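Local coordinates for protein flagellin (Burkholderia pseudomallei, PDB 4CFI) that probably polymerises, as flagellins do, into the helical filament of the bacterial flagellum, and carries epitopes recognised by the immune system, at residues S11-L16 against N67-S72; N18-I23 against D238-T243; F78-G81 against T87-V90; L92-S95 against K100-G103; D143-F148 against T174-S179. All coordinates share one frame; numbering follows the deposited sequence. Where two conformers were deposited one is given.

Interaction 1. Residues S11-L16 against N67-S72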
loop_
_atom_site.group_PDB
_atom_site.type_symbol
_atom_site.label_atom_id
_atom_site.label_comp_id
_atom_site.label_asym_id
_atom_site.label_seq_id
_atom_site.Cartn_x
_atom_site.Cartn_y
_atom_site.Cartn_z
ATOM N N SER A 11 -4.186 -5.442 23.222
ATOM C CA SER A 11 -3.409 -6.672 23.179
ATOM C C SER A 11 -3.527 -7.342 21.816
ATOM O O SER A 11 -2.518 -7.683 21.198
ATOM C CB SER A 11 -3.876 -7.625 24.275
ATOM O OG SER A 11 -3.083 -8.799 24.296
ATOM N N GLY A 12 -4.757 -7.500 21.336
ATOM C CA GLY A 12 -5.027 -8.088 20.035
ATOM C C GLY A 12 -4.331 -7.307 18.937
ATOM O O GLY A 12 -3.770 -7.897 18.019
ATOM N N LEU A 13 -4.365 -5.976 19.012
ATOM C CA LEU A 13 -3.687 -5.159 18.005
ATOM C C LEU A 13 -2.182 -5.373 18.016
ATOM O O LEU A 13 -1.554 -5.366 16.969
ATOM C CB LEU A 13 -4.031 -3.683 18.162
ATOM C CG LEU A 13 -5.497 -3.320 17.935
ATOM C CD1 LEU A 13 -5.742 -1.840 18.164
ATOM C CD2 LEU A 13 -5.982 -3.700 16.558
ATOM N N THR A 14 -1.598 -5.570 19.188
ATOM C CA THR A 14 -0.165 -5.881 19.267
ATOM C C THR A 14 0.138 -7.237 18.630
ATOM O O THR A 14 1.142 -7.388 17.923
ATOM C CB THR A 14 0.330 -5.801 20.711
ATOM O OG1 THR A 14 0.254 -4.436 21.108
ATOM C CG2 THR A 14 1.784 -6.292 20.839
ATOM N N SER A 15 -0.713 -8.231 18.853
ATOM C CA SER A 15 -0.568 -9.499 18.131
ATOM C C SER A 15 -0.619 -9.302 16.625
ATOM O O SER A 15 0.185 -9.852 15.884
ATOM C CB SER A 15 -1.656 -10.486 18.529
ATOM O OG SER A 15 -1.572 -10.794 19.902
ATOM N N LEU A 16 -1.572 -8.498 16.184
ATOM C CA LEU A 16 -1.725 -8.200 14.780
ATOM C C LEU A 16 -0.462 -7.512 14.222
ATOM O O LEU A 16 0.016 -7.882 13.153
ATOM C CB LEU A 16 -2.989 -7.359 14.597
ATOM C CG LEU A 16 -3.316 -6.972 13.165
ATOM C CD1 LEU A 16 -3.257 -8.176 12.238
ATOM C CD2 LEU A 16 -4.674 -6.288 13.116
ATOM N N ASN A 67 -16.824 -10.755 20.849
ATOM C CA ASN A 67 -15.764 -10.320 19.921
ATOM C C ASN A 67 -15.623 -8.807 19.909
ATOM O O ASN A 67 -16.611 -8.066 19.941
ATOM C CB ASN A 67 -16.042 -10.797 18.492
ATOM C CG ASN A 67 -15.514 -12.195 18.222
ATOM O OD1 ASN A 67 -15.067 -12.895 19.135
ATOM N ND2 ASN A 67 -15.558 -12.606 16.966
ATOM N N ILE A 68 -14.381 -8.335 19.853
ATOM C CA ILE A 68 -14.125 -6.884 19.858
ATOM C C ILE A 68 -13.269 -6.373 18.684
ATOM O O ILE A 68 -13.171 -5.156 18.518
ATOM C CB ILE A 68 -13.589 -6.365 21.208
ATOM C CG1 ILE A 68 -12.304 -7.076 21.564
ATOM C CG2 ILE A 68 -14.645 -6.521 22.310
ATOM C CD1 ILE A 68 -11.682 -6.542 22.839
ATOM N N LEU A 69 -12.668 -7.259 17.864
ATOM C CA LEU A 69 -11.812 -6.799 16.754
ATOM C C LEU A 69 -12.299 -7.223 15.368
ATOM O O LEU A 69 -11.569 -7.050 14.392
ATOM C CB LEU A 69 -10.354 -7.237 16.949
ATOM C CG LEU A 69 -9.578 -6.582 18.082
ATOM C CD1 LEU A 69 -8.136 -7.086 18.100
ATOM C CD2 LEU A 69 -9.627 -5.060 17.989
ATOM N N ASP A 70 -13.536 -7.698 15.256
ATOM C CA ASP A 70 -14.108 -8.037 13.956
ATOM C C ASP A 70 -15.165 -7.036 13.482
ATOM O O ASP A 70 -15.877 -7.326 12.537
ATOM C CB ASP A 70 -14.663 -9.472 13.967
ATOM C CG ASP A 70 -15.864 -9.648 14.848
ATOM O OD1 ASP A 70 -16.266 -8.671 15.515
ATOM O OD2 ASP A 70 -16.389 -10.792 14.890
ATOM N N GLY A 71 -15.223 -5.861 14.112
ATOM C CA GLY A 71 -16.193 -4.823 13.772
ATOM C C GLY A 71 -17.532 -4.982 14.477
ATOM O O GLY A 71 -18.344 -4.047 14.519
ATOM N N SER A 72 -17.767 -6.137 15.089
ATOM C CA SER A 72 -19.095 -6.454 15.606
ATOM C C SER A 72 -19.433 -5.769 16.928
ATOM O O SER A 72 -20.613 -5.710 17.301
ATOM C CB SER A 72 -19.305 -7.973 15.728
ATOM O OG SER A 72 -18.516 -8.546 16.751
#
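Within the helical core that flagellins build from their terminal regions (the D1 domain of the family), G12 and L13 of helix 2-31 receive L69 from the loop between strands 66-67 and 74-79. The contact is a single leucine laid against one helical turn. L69 CD1 sits on the glycine, 3.8 Å from G12 CA, where the lack of a side chain brings the methyl right down to the helix backbone; the nearest pair of CA atoms, G12 and L69, is only 7.6 Å apart. The other methyl of L69, CD2, meets CD2 of L13 at 4.1 Å, the two side chains slanting across one another. In L69 the CG lies anti to the carbonyl carbon (chi1 -69°), which carries both methyls over to the helix. M96 joins this apolar patch by touching L13, and its backbone also bonds to that of L69; L251 of the C-terminal helix 227-257 packs on L13.

No hydrogen bond crosses between the segments. The polar work is done inside the loop by D70, which takes no part in the leucine contact and fixes the chain just after L69. Its OD2 takes ND2 of N67 at 2.9 Å, almost straight at 172°, but from well above the carboxylate plane. N67 ND2 is also hydrogen-bonded to S59 O of helix 37-60. S72 holds the other oxygen twice: its backbone N closes an Asx turn on D70 OD1 at 3.0 Å, and its OG reaches the syn lone pair of D70 OD1 at 2.6 Å.

Interaction 2. Residues N18-I23 against D238-T243; sequences NSLQRI and DNALAT
L20 of helix 2-31 and L241 of helix 227-257 adopt nearly the same shape, each CG anti to its own carbonyl carbon (chi1 -62° and -79°) and each chain running on extended. Pointing at each other from facing helices, the leucines slide past one another in opposite directions instead of meeting end on. The CB of L20 lies 3.9 Å from L241 CD2, and L20 CD1 lies 4.0 Å from the same methyl. Further out, the L20 methyls reach the neighbouring helical position: CD1 is 4.0 Å and CD2 4.1 Å from A240 CB, a single methyl. L241 turns its other methyl, CD1, to the aliphatic part of Q21, 4.2 Å from CG, crossing that side chain at about a right angle.

The two short helical segments pass 9.9 Å apart at an interaxial angle of 162°. L20 touches I237, A240, L241 and V244, while L241 touches T17, L20, Q21 and R24: each leucine is a knob in a four-residue hole of the other helix, the knobs-into-holes packing of antiparallel coiled coils. Pairing of the N- and C-terminal helices is the hallmark of the flagellin core.

Polar groups keep to the margins, where the exposed Q21 contributes its CG methylene. With no hydrogen bond across the segments, the seam itself is interlocked hydrocarbon, and the salt bridge of D238 OD1 with R24 adds a polar link between the same two helices at its margin.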
loop_
_atom_site.group_PDB
_atom_site.type_symbol
_atom_site.label_atom_id
_atom_site.label_comp_id
_atom_site.label_asym_id
_atom_site.label_seq_id
_atom_site.Cartn_x
_atom_site.Cartn_y
_atom_site.Cartn_z
ATOM N N ASN A 18 2.607 -7.896 15.264
ATOM C CA ASN A 18 3.629 -8.935 15.114
ATOM C C ASN A 18 3.475 -9.673 13.765
ATOM O O ASN A 18 4.459 -9.889 13.050
ATOM C CB ASN A 18 3.614 -9.934 16.295
ATOM C CG ASN A 18 4.421 -9.468 17.526
ATOM O OD1 ASN A 18 5.607 -9.750 17.624
ATOM N ND2 ASN A 18 3.762 -8.848 18.491
ATOM N N SER A 19 2.248 -10.066 13.420
ATOM C CA SER A 19 2.023 -10.833 12.185
ATOM C C SER A 19 2.203 -9.977 10.935
ATOM O O SER A 19 2.741 -10.454 9.934
ATOM C CB SER A 19 0.654 -11.517 12.163
ATOM O OG SER A 19 0.658 -12.700 12.965
ATOM N N LEU A 20 1.775 -8.718 10.989
ATOM C CA LEU A 20 1.957 -7.818 9.841
ATOM C C LEU A 20 3.442 -7.500 9.626
ATOM O O LEU A 20 3.909 -7.544 8.479
ATOM C CB LEU A 20 1.138 -6.542 10.026
ATOM C CG LEU A 20 -0.381 -6.736 10.104
ATOM C CD1 LEU A 20 -1.068 -5.445 10.525
ATOM C CD2 LEU A 20 -1.017 -7.269 8.827
ATOM N N GLN A 21 4.172 -7.213 10.712
ATOM C CA GLN A 21 5.625 -6.964 10.643
ATOM C C GLN A 21 6.347 -8.203 10.077
ATOM O O GLN A 21 7.339 -8.064 9.358
ATOM C CB GLN A 21 6.222 -6.519 12.009
ATOM C CG GLN A 21 5.812 -5.079 12.369
ATOM C CD GLN A 21 6.312 -4.500 13.704
ATOM O OE1 GLN A 21 6.716 -5.213 14.633
ATOM N NE2 GLN A 21 6.228 -3.177 13.818
ATOM N N ARG A 22 5.839 -9.399 10.369
ATOM C CA ARG A 22 6.429 -10.641 9.863
ATOM C C ARG A 22 6.206 -10.750 8.357
ATOM O O ARG A 22 7.123 -11.104 7.617
ATOM C CB ARG A 22 5.847 -11.861 10.589
ATOM C CG ARG A 22 6.420 -13.184 10.129
ATOM C CD ARG A 22 7.864 -13.387 10.575
ATOM N NE ARG A 22 8.361 -14.691 10.124
ATOM C CZ ARG A 22 8.032 -15.858 10.670
ATOM N NH1 ARG A 22 7.243 -15.918 11.726
ATOM N NH2 ARG A 22 8.504 -16.980 10.167
ATOM N N ILE A 23 4.996 -10.456 7.884
ATOM C CA ILE A 23 4.716 -10.508 6.452
ATOM C C ILE A 23 5.648 -9.518 5.710
ATOM O O ILE A 23 6.159 -9.857 4.618
ATOM C CB ILE A 23 3.222 -10.260 6.119
ATOM C CG1 ILE A 23 2.367 -11.389 6.716
ATOM C CG2 ILE A 23 3.027 -10.172 4.613
ATOM C CD1 ILE A 23 0.867 -11.150 6.660
ATOM N N ASP A 238 2.288 -1.874 4.777
ATOM C CA ASP A 238 2.450 -0.507 5.265
ATOM C C ASP A 238 1.073 0.104 5.615
ATOM O O ASP A 238 0.897 0.743 6.662
ATOM C CB ASP A 238 3.191 0.376 4.244
ATOM C CG ASP A 238 4.694 0.124 4.189
ATOM O OD1 ASP A 238 5.260 -0.538 5.087
ATOM O OD2 ASP A 238 5.300 0.619 3.217
ATOM N N ASN A 239 0.097 -0.103 4.734
ATOM C CA ASN A 239 -1.245 0.427 4.947
ATOM C C ASN A 239 -1.966 -0.242 6.102
ATOM O O ASN A 239 -2.632 0.420 6.886
ATOM C CB ASN A 239 -2.055 0.326 3.659
ATOM C CG ASN A 239 -1.555 1.284 2.593
ATOM O OD1 ASN A 239 -0.662 2.110 2.838
ATOM N ND2 ASN A 239 -2.106 1.183 1.417
ATOM N N ALA A 240 -1.850 -1.559 6.205
ATOM C CA ALA A 240 -2.467 -2.286 7.314
ATOM C C ALA A 240 -1.881 -1.840 8.655
ATOM O O ALA A 240 -2.614 -1.656 9.627
ATOM C CB ALA A 240 -2.298 -3.783 7.123
ATOM N N LEU A 241 -0.563 -1.686 8.723
ATOM C CA LEU A 241 0.084 -1.212 9.945
ATOM C C LEU A 241 -0.373 0.194 10.318
ATOM O O LEU A 241 -0.543 0.481 11.494
ATOM C CB LEU A 241 1.621 -1.297 9.878
ATOM C CG LEU A 241 2.166 -2.712 10.113
ATOM C CD1 LEU A 241 3.616 -2.789 9.665
ATOM C CD2 LEU A 241 2.021 -3.119 11.574
ATOM N N ALA A 242 -0.538 1.076 9.331
ATOM C CA ALA A 242 -1.072 2.397 9.603
ATOM C C ALA A 242 -2.476 2.315 10.198
ATOM O O ALA A 242 -2.786 3.036 11.159
ATOM C CB ALA A 242 -1.076 3.248 8.340
ATOM N N THR A 243 -3.326 1.452 9.641
ATOM C CA THR A 243 -4.672 1.252 10.186
ATOM C C THR A 243 -4.635 0.775 11.638
ATOM O O THR A 243 -5.350 1.304 12.507
ATOM C CB THR A 243 -5.472 0.275 9.296
ATOM O OG1 THR A 243 -5.582 0.825 7.979
ATOM C CG2 THR A 243 -6.841 -0.008 9.865
#

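Interaction 3. Residues F78-G81 against T87-V90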
loop_
_atom_site.group_PDB
_atom_site.type_symbol
_atom_site.label_atom_id
_atom_site.label_comp_id
_atom_site.label_asym_id
_atom_site.label_seq_id
_atom_site.Cartn_x
_atom_site.Cartn_y
_atom_site.Cartn_z
ATOM N N PHE A 78 -18.788 4.511 27.918
ATOM C CA PHE A 78 -18.559 4.311 29.363
ATOM C C PHE A 78 -18.696 5.608 30.133
ATOM O O PHE A 78 -18.218 6.645 29.680
ATOM C CB PHE A 78 -17.160 3.754 29.588
ATOM C CG PHE A 78 -16.898 2.504 28.812
ATOM C CD1 PHE A 78 -17.281 1.267 29.307
ATOM C CD2 PHE A 78 -16.337 2.573 27.551
ATOM C CE1 PHE A 78 -17.073 0.111 28.577
ATOM C CE2 PHE A 78 -16.130 1.424 26.807
ATOM C CZ PHE A 78 -16.503 0.188 27.322
ATOM N N GLN A 79 -19.344 5.539 31.294
ATOM C CA GLN A 79 -19.540 6.706 32.150
ATOM C C GLN A 79 -18.267 6.982 32.971
ATOM O O GLN A 79 -17.781 6.105 33.677
ATOM C CB GLN A 79 -20.761 6.489 33.062
ATOM C CG GLN A 79 -21.179 7.701 33.902
ATOM C CD GLN A 79 -21.885 8.791 33.102
ATOM O OE1 GLN A 79 -22.561 8.517 32.102
ATOM N NE2 GLN A 79 -21.741 10.040 33.548
ATOM N N VAL A 80 -17.731 8.199 32.849
ATOM C CA VAL A 80 -16.519 8.643 33.541
ATOM C C VAL A 80 -16.830 10.024 34.138
ATOM O O VAL A 80 -16.555 11.074 33.526
ATOM C CB VAL A 80 -15.313 8.725 32.582
ATOM C CG1 VAL A 80 -14.059 9.139 33.341
ATOM C CG2 VAL A 80 -15.114 7.402 31.860
ATOM N N GLY A 81 -17.459 10.005 35.309
ATOM C CA GLY A 81 -17.950 11.205 35.967
ATOM C C GLY A 81 -19.404 11.033 36.350
ATOM O O GLY A 81 -20.063 10.079 35.928
ATOM N N THR A 87 -19.151 10.806 29.227
ATOM C CA THR A 87 -18.866 9.467 28.748
ATOM C C THR A 87 -17.663 9.481 27.829
ATOM O O THR A 87 -17.346 10.497 27.223
ATOM C CB THR A 87 -20.070 8.871 27.984
ATOM O OG1 THR A 87 -20.354 9.669 26.834
ATOM C CG2 THR A 87 -21.298 8.819 28.867
ATOM N N VAL A 88 -16.999 8.332 27.754
ATOM C CA VAL A 88 -15.906 8.079 26.823
ATOM C C VAL A 88 -16.423 7.034 25.852
ATOM O O VAL A 88 -16.905 5.976 26.266
ATOM C CB VAL A 88 -14.642 7.572 27.561
ATOM C CG1 VAL A 88 -13.569 7.180 26.565
ATOM C CG2 VAL A 88 -14.122 8.635 28.526
ATOM N N SER A 89 -16.356 7.357 24.565
ATOM C CA SER A 89 -16.794 6.470 23.509
ATOM C C SER A 89 -15.590 5.854 22.837
ATOM O O SER A 89 -14.558 6.504 22.656
ATOM C CB SER A 89 -17.628 7.223 22.474
ATOM O OG SER A 89 -18.831 7.682 23.059
ATOM N N VAL A 90 -15.752 4.597 22.449
ATOM C CA VAL A 90 -14.705 3.836 21.799
ATOM C C VAL A 90 -15.262 3.236 20.504
ATOM O O VAL A 90 -16.175 2.403 20.531
ATOM C CB VAL A 90 -14.203 2.719 22.733
ATOM C CG1 VAL A 90 -13.007 2.000 22.122
ATOM C CG2 VAL A 90 -13.842 3.291 24.100
#
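F78 and V88 face each other across the beta hairpin formed by strands 74-79 and 87-92, which lies along the terminal helices of the flagellin core. Backbone bonds come first. F78 and V88 are an antiparallel hydrogen-bonded pair: F78 N gives to V88 O at 2.9 Å, and V88 N gives to F78 O at 2.8 Å. F78 O also meets the CA of T87 at 3.0 Å in a CA-H...O contact. Q79 and T87 form the following non-hydrogen-bonded pair.

Apolar contacts occupy the face of F78 and V88. The F78 ring turns its edge to the second strand, with V90 CG2 near the ring plane, 4.0 Å from CE2. V80 places CG2 3.7 Å from V88 CG2, the two side chains crossing at a slant. F258 touches both V80 and V88, and A254 of helix 227-257 lies on V88 and V90, which fastens this face to the C-terminal helix.

Q79 and T87 share the other face. The Q79 chain bends at chi2 (75°) and folds back over its own turn: NE2 bonds to G81 O at 2.9 Å and to N83 O, while OE1 rests 3.5 Å from T87 CG2.

Interaction 4. Residues L92-S95 against K100-G103; sequences LTQS and KIGG
Neither segment is regular through the contact: Q94 and S95 run extended, K100 and I101 follow further along, and G102 and G103 continue with positive phi. The CA atoms of S95 and K100, the closest pair, stand 6.2 Å apart at the ends of a four-residue excursion, 96-99, within the long connection between strands 87-92 and 111-119.

Q94 bridges those ends with its amide. The CG lies roughly anti to the backbone N (chi1 150°) and the chain bends at chi2, swinging NE2 across to two carbonyls. One bond stays local, NE2 to S95 O at 2.8 Å and 162°, with the acceptor nearly in the amide plane; the other spans the segments, NE2 to K100 O at 3.1 Å, and is weak because the N-H points poorly at it. I101 CG2 lies 3.7 Å from S95 O and also near Q94 NE2, whose side chain I101 crosses at about a right angle. S95 uses CB against K100, 4.0 Å from CG, while its OG bonds to S97 N. K100 lends only the root of its side chain, its far end leading away.

I101 packs on M96 and V219, and G103 O accepts from N239 ND2, tying the onward chain to the core. The bond across is thus doubtful, a weak polar link at an exposed rim, while the local one holds the amide.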
loop_
_atom_site.group_PDB
_atom_site.type_symbol
_atom_site.label_atom_id
_atom_site.label_comp_id
_atom_site.label_asym_id
_atom_site.label_seq_id
_atom_site.Cartn_x
_atom_site.Cartn_y
_atom_site.Cartn_z
ATOM N N LEU A 92 -15.113 0.783 17.808
ATOM C CA LEU A 92 -14.632 -0.546 17.407
ATOM C C LEU A 92 -15.452 -1.094 16.235
ATOM O O LEU A 92 -15.749 -2.298 16.155
ATOM C CB LEU A 92 -14.713 -1.514 18.583
ATOM C CG LEU A 92 -13.843 -1.149 19.785
ATOM C CD1 LEU A 92 -14.147 -2.093 20.937
ATOM C CD2 LEU A 92 -12.365 -1.172 19.421
ATOM N N THR A 93 -15.787 -0.215 15.304
ATOM C CA THR A 93 -16.606 -0.594 14.159
ATOM C C THR A 93 -15.828 -1.238 12.999
ATOM O O THR A 93 -16.431 -1.905 12.163
ATOM C CB THR A 93 -17.362 0.622 13.591
ATOM O OG1 THR A 93 -16.425 1.610 13.145
ATOM C CG2 THR A 93 -18.276 1.243 14.644
ATOM N N GLN A 94 -14.513 -1.011 12.947
ATOM C CA GLN A 94 -13.661 -1.541 11.866
ATOM C C GLN A 94 -13.108 -2.930 12.183
ATOM O O GLN A 94 -12.481 -3.147 13.230
ATOM C CB GLN A 94 -12.497 -0.588 11.561
ATOM C CG GLN A 94 -11.235 -1.283 11.045
ATOM C CD GLN A 94 -10.879 -1.003 9.583
ATOM O OE1 GLN A 94 -10.666 0.156 9.203
ATOM N NE2 GLN A 94 -10.757 -2.075 8.767
ATOM N N SER A 95 -13.351 -3.864 11.266
ATOM C CA SER A 95 -12.817 -5.210 11.355
ATOM C C SER A 95 -11.328 -5.227 11.060
ATOM O O SER A 95 -10.839 -4.557 10.137
ATOM C CB SER A 95 -13.508 -6.093 10.316
ATOM O OG SER A 95 -13.015 -7.408 10.335
ATOM N N LYS A 100 -10.214 -7.076 5.334
ATOM C CA LYS A 100 -10.655 -5.717 5.606
ATOM C C LYS A 100 -9.516 -4.766 5.975
ATOM O O LYS A 100 -9.770 -3.604 6.272
ATOM C CB LYS A 100 -11.716 -5.725 6.723
ATOM C CG LYS A 100 -12.984 -6.497 6.376
ATOM C CD LYS A 100 -13.770 -5.846 5.250
ATOM C CE LYS A 100 -15.267 -5.877 5.520
ATOM N NZ LYS A 100 -15.962 -4.816 4.740
ATOM N N ILE A 101 -8.267 -5.243 5.935
ATOM C CA ILE A 101 -7.101 -4.395 6.194
ATOM C C ILE A 101 -6.085 -4.562 5.074
ATOM O O ILE A 101 -6.130 -5.544 4.333
ATOM C CB ILE A 101 -6.449 -4.668 7.582
ATOM C CG1 ILE A 101 -5.929 -6.115 7.713
ATOM C CG2 ILE A 101 -7.451 -4.350 8.685
ATOM C CD1 ILE A 101 -5.155 -6.401 8.996
ATOM N N GLY A 102 -5.180 -3.595 4.954
ATOM C CA GLY A 102 -4.330 -3.515 3.790
ATOM C C GLY A 102 -5.123 -3.033 2.597
ATOM O O GLY A 102 -6.179 -2.416 2.719
ATOM N N GLY A 103 -4.605 -3.283 1.403
ATOM C CA GLY A 103 -5.197 -2.703 0.208
ATOM C C GLY A 103 -5.106 -1.185 0.256
ATOM O O GLY A 103 -4.210 -0.607 0.878
#

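Interaction 5. Residues D143-F148 against T174-S179; sequences DGKGGF and TGTAAS
K145 O is held by two donors, the backbone N of G175 at 2.9 Å and water 2 at 2.8 Å. That water in turn accepts from T174 N, linking the loops a second time. K145 also reaches over with its side chain: chi3 (71°) and chi4 (61°) curl the chain round G175 O, which NZ meets at 2.8 Å from above the carbonyl plane, 39° out of it. The methylenes follow the same oxygen, K145 CB lying 3.4 Å from G175 O. G175 is thus bonded through both its N and its O, to the backbone O and the ammonium of K145 respectively. Water 1 donates to G144 O and, weakly, to G175 O.

The loop carrying K145 is shaped by D143. Its OD1 takes K145 N in an Asx turn and G147 N as well, from opposite faces of the carboxylate plane, each at 2.9 Å. Its OD2 accepts from G173 N, just ahead of the second segment.

These loops of the flagellin D2 region, after strand 135-142 and helix 160-167, are therefore joined mostly by polar bonds and water. Lysine probably polarises the G175 carbonyl, and the waters are consistent with a hydrated seam.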
loop_
_atom_site.group_PDB
_atom_site.type_symbol
_atom_site.label_atom_id
_atom_site.label_comp_id
_atom_site.label_asym_id
_atom_site.label_seq_id
_atom_site.Cartn_x
_atom_site.Cartn_y
_atom_site.Cartn_z
ATOM N N ASP A 143 1.492 9.556 -5.318
ATOM C CA ASP A 143 1.055 10.826 -4.739
ATOM C C ASP A 143 0.132 10.689 -3.522
ATOM O O ASP A 143 -0.290 11.695 -2.971
ATOM C CB ASP A 143 0.457 11.768 -5.806
ATOM C CG ASP A 143 -0.879 11.294 -6.372
ATOM O OD1 ASP A 143 -1.472 10.313 -5.875
ATOM O OD2 ASP A 143 -1.348 11.941 -7.344
ATOM N N GLY A 144 -0.155 9.475 -3.086
ATOM C CA GLY A 144 -1.011 9.252 -1.928
ATOM C C GLY A 144 -2.499 9.286 -2.233
ATOM O O GLY A 144 -3.315 9.016 -1.340
ATOM N N LYS A 145 -2.854 9.629 -3.462
ATOM C CA LYS A 145 -4.241 9.751 -3.908
ATOM C C LYS A 145 -4.534 8.825 -5.093
ATOM O O LYS A 145 -5.554 8.990 -5.783
ATOM C CB LYS A 145 -4.549 11.210 -4.280
ATOM C CG LYS A 145 -4.369 12.161 -3.096
ATOM C CD LYS A 145 -4.669 13.618 -3.423
ATOM C CE LYS A 145 -6.136 13.910 -3.642
ATOM N NZ LYS A 145 -7.013 13.640 -2.472
ATOM N N GLY A 146 -3.667 7.834 -5.309
ATOM C CA GLY A 146 -3.853 6.851 -6.376
ATOM C C GLY A 146 -3.245 7.235 -7.719
ATOM O O GLY A 146 -3.412 6.483 -8.693
ATOM N N GLY A 147 -2.502 8.351 -7.768
ATOM C CA GLY A 147 -1.834 8.784 -8.989
ATOM C C GLY A 147 -0.353 9.025 -8.756
ATOM O O GLY A 147 0.258 8.466 -7.837
ATOM N N PHE A 148 0.242 9.829 -9.628
ATOM C CA PHE A 148 1.681 9.793 -9.844
ATOM C C PHE A 148 2.322 11.160 -10.017
ATOM O O PHE A 148 1.704 12.076 -10.566
ATOM C CB PHE A 148 1.995 8.976 -11.132
ATOM C CG PHE A 148 1.178 7.725 -11.283
ATOM C CD1 PHE A 148 1.381 6.659 -10.430
ATOM C CD2 PHE A 148 0.166 7.621 -12.242
ATOM C CE1 PHE A 148 0.591 5.522 -10.533
ATOM C CE2 PHE A 148 -0.616 6.487 -12.353
ATOM C CZ PHE A 148 -0.394 5.429 -11.503
ATOM N N THR A 174 -6.971 11.411 -7.393
ATOM C CA THR A 174 -8.135 12.116 -6.856
ATOM C C THR A 174 -8.732 11.380 -5.646
ATOM O O THR A 174 -9.742 11.792 -5.104
ATOM C CB THR A 174 -9.220 12.262 -7.936
ATOM O OG1 THR A 174 -9.720 10.974 -8.300
ATOM C CG2 THR A 174 -8.660 12.961 -9.168
ATOM N N GLY A 175 -8.140 10.257 -5.239
ATOM C CA GLY A 175 -8.703 9.453 -4.171
ATOM C C GLY A 175 -8.462 10.056 -2.799
ATOM O O GLY A 175 -7.534 10.847 -2.594
ATOM N N THR A 176 -9.294 9.639 -1.845
ATOM C CA THR A 176 -9.138 9.975 -0.440
ATOM C C THR A 176 -9.171 8.660 0.352
ATOM O O THR A 176 -9.603 7.627 -0.162
ATOM C CB THR A 176 -10.281 10.877 0.051
ATOM O OG1 THR A 176 -11.494 10.133 -0.005
ATOM C CG2 THR A 176 -10.396 12.149 -0.785
ATOM N N ALA A 177 -8.724 8.688 1.611
ATOM C CA ALA A 177 -8.813 7.482 2.448
ATOM C C ALA A 177 -10.267 6.992 2.532
ATOM O O ALA A 177 -10.516 5.791 2.493
ATOM C CB ALA A 177 -8.253 7.737 3.848
ATOM N N ALA A 178 -11.208 7.922 2.666
ATOM C CA ALA A 178 -12.631 7.584 2.761
ATOM C C ALA A 178 -13.225 7.051 1.451
ATOM O O ALA A 178 -14.108 6.202 1.448
ATOM C CB ALA A 178 -13.423 8.800 3.221
ATOM N N SER A 179 -12.720 7.555 0.329
ATOM C CA SER A 179 -13.180 7.152 -1.019
ATOM C C SER A 179 -11.958 6.954 -1.926
ATOM O O SER A 179 -11.589 7.830 -2.726
ATOM C CB SER A 179 -14.121 8.197 -1.610
ATOM O OG SER A 179 -15.374 8.232 -0.930
HETATM O O HOH W 1 -5.506 10.268 0.059
HETATM O O HOH W 2 -7.054 8.588 -8.161
#

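Overall arrangement
Interactions 1 and 2 are buried and apolar and share helix 2-31, their centres about 14 Å apart: one seats a loop leucine on it, the other locks it to helix 227-257. Interaction 4 lies against both, with I101 CD1 near methyls of L16 and L20, S95 CB close to D70 O, and A240 CB against G102 N, yet its own bond between the segments is weak and lies at an exposed rim. Interaction 3, its centre about 35 Å from the chain centre, is a hairpin with regular backbone bonds and an apolar face turned to the terminal helices. Interaction 5 touches none of the others and, belonging to the D2 region, replaces hydrocarbon by backbone, lysine and water.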